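Local coordinates for protein YibA (Escherichia coli, PDB 1OYZ) that is of unknown function, possibly an oxidoreductase, and folds as a curved helical-repeat solenoid of the HEAT type, at residues A[243-247]-A[275-279]. Residues are numbered along the deposited sequence; the frame is centred on the assembly and turned at random.
Sequences EAAGE and DKLKR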
# COMPACT_ATOMS: atom_id res chain seq x y z
N GLU A 243 8.20 -17.74 11.92
CA GLU A 243 6.81 -17.63 12.34
C GLU A 243 5.86 -18.43 11.42
O GLU A 243 4.91 -19.07 11.89
CB GLU A 243 6.41 -16.16 12.35
CG GLU A 243 4.93 -15.94 12.51
CD GLU A 243 4.49 -16.25 13.90
OE1 GLU A 243 3.27 -16.12 14.19
OE2 GLU A 243 5.36 -16.64 14.70
N ALA A 244 6.12 -18.35 10.11
CA ALA A 244 5.32 -19.08 9.12
C ALA A 244 5.48 -20.59 9.38
O ALA A 244 4.53 -21.36 9.26
CB ALA A 244 5.80 -18.75 7.71
N ALA A 245 6.70 -20.98 9.74
CA ALA A 245 6.97 -22.37 10.04
C ALA A 245 6.02 -22.87 11.14
O ALA A 245 5.51 -24.00 11.06
CB ALA A 245 8.45 -22.54 10.45
N GLY A 246 5.74 -22.04 12.14
CA GLY A 246 4.83 -22.46 13.21
C GLY A 246 3.39 -22.46 12.75
O GLY A 246 2.58 -23.31 13.15
N GLU A 247 3.05 -21.50 11.90
CA GLU A 247 1.71 -21.38 11.37
C GLU A 247 1.33 -22.53 10.42
O GLU A 247 0.20 -22.99 10.44
CB GLU A 247 1.55 -20.04 10.65
CG GLU A 247 1.41 -18.85 11.58
CD GLU A 247 0.15 -18.92 12.42
OE1 GLU A 247 -0.94 -19.17 11.83
OE2 GLU A 247 0.24 -18.73 13.67
N ASP A 275 6.01 -24.75 19.77
CA ASP A 275 4.85 -24.97 20.63
C ASP A 275 3.58 -25.14 19.83
O ASP A 275 2.72 -25.94 20.18
CB ASP A 275 4.69 -23.81 21.61
CG ASP A 275 5.86 -23.71 22.56
OD1 ASP A 275 6.25 -24.77 23.09
OD2 ASP A 275 6.40 -22.60 22.78
N LYS A 276 3.48 -24.36 18.75
CA LYS A 276 2.32 -24.42 17.87
C LYS A 276 2.24 -25.76 17.13
O LYS A 276 1.16 -26.32 16.97
CB LYS A 276 2.36 -23.30 16.84
CG LYS A 276 2.23 -21.92 17.43
CD LYS A 276 2.24 -20.86 16.34
CE LYS A 276 2.53 -19.49 16.93
NZ LYS A 276 2.66 -18.43 15.87
N LEU A 277 3.39 -26.24 16.68
CA LEU A 277 3.46 -27.50 15.96
C LEU A 277 3.07 -28.68 16.82
O LEU A 277 2.25 -29.51 16.43
CB LEU A 277 4.87 -27.73 15.40
CG LEU A 277 5.23 -26.86 14.19
CD1 LEU A 277 6.60 -27.25 13.62
CD2 LEU A 277 4.15 -27.05 13.15
N LYS A 278 3.66 -28.74 18.01
CA LYS A 278 3.38 -29.83 18.92
C LYS A 278 1.91 -29.90 19.28
O LYS A 278 1.46 -30.89 19.83
CB LYS A 278 4.24 -29.69 20.17
CG LYS A 278 5.67 -30.06 19.92
CD LYS A 278 6.47 -29.88 21.18
CE LYS A 278 7.87 -30.42 21.05
NZ LYS A 278 8.61 -30.18 22.34
N ARG A 279 1.18 -28.85 18.94
CA ARG A 279 -0.25 -28.82 19.20
C ARG A 279 -1.01 -29.41 18.01
O ARG A 279 -0.55 -29.33 16.87
CB ARG A 279 -0.73 -27.39 19.47
CG ARG A 279 -0.56 -26.95 20.91
CD ARG A 279 -1.44 -25.75 21.26
NE ARG A 279 -0.72 -24.48 21.21
CZ ARG A 279 -0.58 -23.73 20.12
NH1 ARG A 279 -1.12 -24.11 18.97
NH2 ARG A 279 0.11 -22.59 20.19
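Helix-on-helix packing at the C-terminal end of an alpha solenoid of HEAT-like repeats brings helix 239-248 against helix 268-277, the last helix of the chain. Across residues 243-247 and 275-279 the nearest CA atoms are those of Gly246 and Lys276, 5.6 Å apart. Gly246 suits this spot because it has no side chain: a CB there would sit only 3.4 Å from Lys276 CD. The bare backbone instead lets the aliphatic part of Lys276 pass close by, with Gly246 O 3.7 Å from Lys276 CB.

The CA-to-CB bond of Lys276 is directed toward residues 243-247, and with chi2 to chi4 all t the extended chain is long enough to carry its ammonium past the glycine to two carboxylates. Lys276 NZ forms a salt bridge with Glu243 OE1 at 2.9 Å and a longer one with Glu247 OE2 at 3.3 Å, the latter also a hydrogen bond. The two glutamates are four residues, about one helical turn, apart, so both can bend round to a single lysine although their CA-to-CB bonds point away from residues 275-279. Both also touch Tyr218 of helix 206-218.

Next to this charged group, Leu277 CD2 makes van der Waals contact with Ala245 O at 3.9 Å and Gly246 O at 4.1 Å, while the apolar partners of the leucine are Leu254 and Leu257 of helix 254-261.

In this three-residue salt-bridge network one ammonium partly offsets two carboxylates that would otherwise repel each other, linking the two helices electrostatically where glycine allows close approach.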